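Local coordinates for uncharacterized protein (Porphyromonas gingivalis, PDB 1ZBS), which is functionally uncharacterised but probably phosphorylates N-acetylglucosamine using ATP, at residues Ile31-Leu45 with Ala68-Leu82. Numbering follows the deposited sequence.
Sequences INPFQQDRNEIDTAL and AGCTPAKAPMLNEAL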
# COMPACT_ATOMS: atom_id res chain seq x y z
N ILE A 31 18.31 -8.07 -11.60
CA ILE A 31 19.11 -7.12 -12.36
C ILE A 31 18.43 -5.75 -12.47
O ILE A 31 17.65 -5.50 -13.38
CB ILE A 31 19.41 -7.67 -13.78
CG1 ILE A 31 20.04 -9.07 -13.68
CG2 ILE A 31 20.38 -6.74 -14.49
CD1 ILE A 31 20.37 -9.71 -15.01
N ASN A 32 18.74 -4.87 -11.52
CA ASN A 32 18.19 -3.52 -11.48
C ASN A 32 19.21 -2.61 -10.79
O ASN A 32 19.45 -2.73 -9.59
CB ASN A 32 16.87 -3.51 -10.72
CG ASN A 32 16.26 -2.12 -10.60
OD1 ASN A 32 16.86 -1.13 -11.04
ND2 ASN A 32 15.08 -2.04 -10.02
N PRO A 33 19.80 -1.67 -11.55
CA PRO A 33 20.80 -0.71 -11.07
C PRO A 33 20.37 0.25 -9.95
O PRO A 33 21.22 0.74 -9.20
CB PRO A 33 21.19 0.04 -12.34
CG PRO A 33 19.91 0.04 -13.11
CD PRO A 33 19.44 -1.39 -12.95
N PHE A 34 19.07 0.52 -9.84
CA PHE A 34 18.58 1.42 -8.80
C PHE A 34 18.21 0.68 -7.53
O PHE A 34 18.33 1.22 -6.43
CB PHE A 34 17.34 2.18 -9.29
CG PHE A 34 16.90 3.29 -8.38
CD1 PHE A 34 15.56 3.51 -8.11
CD2 PHE A 34 17.85 4.14 -7.80
CE1 PHE A 34 15.15 4.56 -7.28
CE2 PHE A 34 17.46 5.19 -6.97
CZ PHE A 34 16.11 5.40 -6.71
N GLN A 35 17.78 -0.56 -7.69
CA GLN A 35 17.37 -1.39 -6.57
C GLN A 35 18.55 -2.15 -6.00
O GLN A 35 18.64 -2.37 -4.79
CB GLN A 35 16.28 -2.36 -7.03
CG GLN A 35 15.27 -2.74 -5.97
CD GLN A 35 13.90 -3.01 -6.56
OE1 GLN A 35 13.25 -2.10 -7.10
NE2 GLN A 35 13.45 -4.25 -6.47
N GLN A 36 19.47 -2.56 -6.87
CA GLN A 36 20.67 -3.30 -6.48
C GLN A 36 21.91 -2.44 -6.69
O GLN A 36 21.82 -1.33 -7.22
CB GLN A 36 20.77 -4.60 -7.29
CG GLN A 36 19.68 -5.61 -7.00
CD GLN A 36 19.54 -6.67 -8.08
OE1 GLN A 36 19.15 -6.36 -9.21
NE2 GLN A 36 19.85 -7.91 -7.75
N ASP A 37 23.07 -2.94 -6.27
CA ASP A 37 24.32 -2.20 -6.42
C ASP A 37 25.37 -2.91 -7.27
O ASP A 37 25.13 -3.98 -7.82
CB ASP A 37 24.90 -1.85 -5.05
CG ASP A 37 25.40 -3.07 -4.29
OD1 ASP A 37 25.77 -2.92 -3.11
OD2 ASP A 37 25.42 -4.18 -4.87
N ARG A 38 26.55 -2.30 -7.35
CA ARG A 38 27.66 -2.81 -8.15
C ARG A 38 27.88 -4.32 -8.16
O ARG A 38 27.62 -4.99 -9.17
CB ARG A 38 28.95 -2.11 -7.72
CG ARG A 38 30.16 -2.40 -8.61
CD ARG A 38 30.15 -1.59 -9.91
NE ARG A 38 30.17 -0.14 -9.65
CZ ARG A 38 30.41 0.79 -10.57
NH1 ARG A 38 30.40 2.07 -10.24
NH2 ARG A 38 30.66 0.43 -11.83
N ASN A 39 28.36 -4.88 -7.04
CA ASN A 39 28.66 -6.30 -6.99
C ASN A 39 27.51 -7.25 -6.67
O ASN A 39 27.59 -8.46 -6.96
CB ASN A 39 29.85 -6.56 -6.04
CG ASN A 39 29.58 -6.12 -4.60
OD1 ASN A 39 28.70 -6.67 -3.93
ND2 ASN A 39 30.34 -5.13 -4.13
N GLU A 40 26.42 -6.75 -6.10
CA GLU A 40 25.30 -7.64 -5.80
C GLU A 40 24.60 -8.00 -7.11
O GLU A 40 23.73 -8.86 -7.14
CB GLU A 40 24.32 -7.00 -4.81
CG GLU A 40 23.30 -6.07 -5.41
CD GLU A 40 22.17 -5.76 -4.45
OE1 GLU A 40 21.48 -6.72 -4.02
OE2 GLU A 40 21.97 -4.56 -4.12
N ILE A 41 24.98 -7.31 -8.18
CA ILE A 41 24.43 -7.57 -9.51
C ILE A 41 25.58 -8.05 -10.40
O ILE A 41 25.36 -8.62 -11.48
CB ILE A 41 23.80 -6.30 -10.16
CG1 ILE A 41 23.06 -6.69 -11.44
CG2 ILE A 41 24.89 -5.28 -10.51
CD1 ILE A 41 22.11 -7.87 -11.26
N ASP A 42 26.80 -7.82 -9.92
CA ASP A 42 28.02 -8.22 -10.63
C ASP A 42 28.15 -9.73 -10.48
O ASP A 42 28.94 -10.37 -11.18
CB ASP A 42 29.23 -7.54 -9.98
CG ASP A 42 30.31 -7.19 -10.97
OD1 ASP A 42 30.07 -6.34 -11.85
OD2 ASP A 42 31.41 -7.78 -10.87
N THR A 43 27.38 -10.27 -9.55
CA THR A 43 27.38 -11.70 -9.29
C THR A 43 26.37 -12.41 -10.17
O THR A 43 26.61 -13.51 -10.67
CB THR A 43 27.08 -11.99 -7.81
OG1 THR A 43 26.51 -13.30 -7.69
CG2 THR A 43 26.12 -10.95 -7.26
N ALA A 44 25.22 -11.76 -10.37
CA ALA A 44 24.17 -12.33 -11.20
C ALA A 44 24.61 -12.38 -12.66
O ALA A 44 24.28 -13.30 -13.40
CB ALA A 44 22.89 -11.51 -11.07
N LEU A 45 25.37 -11.36 -13.06
CA LEU A 45 25.87 -11.27 -14.42
C LEU A 45 26.76 -12.46 -14.80
O LEU A 45 26.55 -13.08 -15.85
CB LEU A 45 26.64 -9.97 -14.62
CG LEU A 45 25.93 -8.82 -15.35
CD1 LEU A 45 24.57 -8.59 -14.75
CD2 LEU A 45 26.78 -7.55 -15.26
N ALA A 68 13.63 -1.86 -15.65
CA ALA A 68 13.10 -0.86 -14.73
C ALA A 68 14.17 -0.53 -13.70
O ALA A 68 14.76 -1.43 -13.10
CB ALA A 68 11.85 -1.41 -14.04
N GLY A 69 14.42 0.76 -13.50
CA GLY A 69 15.42 1.19 -12.54
C GLY A 69 16.66 1.70 -13.25
O GLY A 69 17.58 2.25 -12.64
N CYS A 70 16.69 1.52 -14.56
CA CYS A 70 17.82 1.97 -15.34
C CYS A 70 17.74 3.46 -15.59
O CYS A 70 17.81 3.94 -16.72
CB CYS A 70 17.89 1.20 -16.66
SG CYS A 70 18.42 -0.51 -16.41
N THR A 71 17.58 4.20 -14.49
CA THR A 71 17.51 5.65 -14.54
C THR A 71 18.74 6.19 -15.25
O THR A 71 19.80 5.57 -15.23
CB THR A 71 17.44 6.23 -13.12
OG1 THR A 71 17.90 7.58 -13.12
CG2 THR A 71 18.28 5.40 -12.17
N PRO A 72 18.62 7.37 -15.88
CA PRO A 72 19.76 7.96 -16.58
C PRO A 72 20.91 8.33 -15.64
O PRO A 72 21.92 8.88 -16.06
CB PRO A 72 19.14 9.19 -17.25
CG PRO A 72 18.03 9.56 -16.31
CD PRO A 72 17.43 8.22 -15.99
N ALA A 73 20.74 8.00 -14.36
CA ALA A 73 21.76 8.29 -13.35
C ALA A 73 22.47 7.02 -12.91
O ALA A 73 23.68 7.03 -12.65
CB ALA A 73 21.12 8.96 -12.15
N LYS A 74 21.73 5.92 -12.82
CA LYS A 74 22.33 4.66 -12.41
C LYS A 74 22.53 3.67 -13.55
O LYS A 74 23.01 2.56 -13.35
CB LYS A 74 21.50 4.01 -11.30
CG LYS A 74 21.82 4.56 -9.91
CD LYS A 74 21.28 3.66 -8.81
CE LYS A 74 21.77 4.09 -7.43
NZ LYS A 74 23.25 4.02 -7.30
N ALA A 75 22.18 4.10 -14.76
CA ALA A 75 22.34 3.26 -15.94
C ALA A 75 23.83 2.99 -16.21
O ALA A 75 24.22 1.86 -16.48
CB ALA A 75 21.71 3.94 -17.16
N PRO A 76 24.67 4.04 -16.13
CA PRO A 76 26.11 3.88 -16.37
C PRO A 76 26.81 2.92 -15.42
O PRO A 76 28.00 2.64 -15.56
CB PRO A 76 26.65 5.30 -16.25
CG PRO A 76 25.71 5.93 -15.27
CD PRO A 76 24.37 5.44 -15.76
N MSE A 77 26.07 2.41 -14.44
CA MSE A 77 26.64 1.49 -13.48
C MSE A 77 26.50 0.07 -14.03
O MSE A 77 27.45 -0.72 -13.99
CB MSE A 77 25.91 1.66 -12.13
CG MSE A 77 26.49 0.85 -10.98
SE MSE A 77 25.97 -1.02 -11.03
CE MSE A 77 24.44 -0.94 -9.83
N LEU A 78 25.33 -0.25 -14.55
CA LEU A 78 25.10 -1.57 -15.12
C LEU A 78 25.92 -1.68 -16.40
O LEU A 78 26.33 -2.77 -16.79
CB LEU A 78 23.62 -1.76 -15.43
CG LEU A 78 23.20 -3.13 -15.98
CD1 LEU A 78 23.71 -4.25 -15.10
CD2 LEU A 78 21.68 -3.15 -16.06
N ASN A 79 26.14 -0.54 -17.04
CA ASN A 79 26.92 -0.49 -18.27
C ASN A 79 28.34 -0.95 -17.96
O ASN A 79 28.95 -1.68 -18.75
CB ASN A 79 26.92 0.94 -18.84
CG ASN A 79 27.64 1.04 -20.17
OD1 ASN A 79 28.83 0.72 -20.28
ND2 ASN A 79 26.93 1.50 -21.19
N GLU A 80 28.87 -0.53 -16.81
CA GLU A 80 30.21 -0.92 -16.41
C GLU A 80 30.28 -2.40 -16.06
O GLU A 80 31.24 -3.08 -16.41
CB GLU A 80 30.66 -0.10 -15.20
CG GLU A 80 30.81 1.38 -15.48
CD GLU A 80 31.34 2.15 -14.29
OE1 GLU A 80 32.43 1.79 -13.79
OE2 GLU A 80 30.67 3.11 -13.85
N ALA A 81 29.25 -2.88 -15.36
CA ALA A 81 29.17 -4.28 -14.96
C ALA A 81 29.08 -5.18 -16.19
O ALA A 81 29.77 -6.19 -16.27
CB ALA A 81 27.94 -4.49 -14.08
N LEU A 82 28.23 -4.79 -17.13
CA LEU A 82 28.05 -5.55 -18.37
C LEU A 82 29.35 -5.50 -19.17
O LEU A 82 29.81 -6.52 -19.69
CB LEU A 82 26.93 -4.94 -19.21
CG LEU A 82 25.48 -5.20 -18.76
CD1 LEU A 82 24.56 -4.23 -19.48
CD2 LEU A 82 25.09 -6.64 -19.06
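I31 meets L78 at about a right angle, its CG2 4.1 Å from L78 CD2, and both side chains also rest on F65 of strand 62-67. N32 closes an Asx turn: OD1 accepts from F34 N with the donor 49° out of the carbonyl plane, and the same OD1 lies 3.1 Å from CA of G69, a glycine with positive phi whose backbone it approaches closely. P33 wedges between G69, C70 and K74; its CG is 3.7 Å from C70 SG. The K74 chain runs at about a right angle to the F34 side chain, and its CD meets the ring edge, in plane, 3.6 Å from F34 CD2. Methyl CE of selenomethionine M77 abuts the backbone at D37 C (3.4 Å) and R38 N. R38, its chain bent at chi2 and chi3, takes M77 CG over one guanidinium face while NH2 forms a salt bridge to E80 OE1 (3.0 Å). Further along, L45 CD2 packs 3.5 Å from A81 CB. The axes of segments 38-45 and 75-82 approach to 10.1 Å with a crossing angle of -42°. With no hydrogen bond between the segments, apolar packing against the sheet of this ASKHA-type domain, plus one peripheral ion pair, joins them.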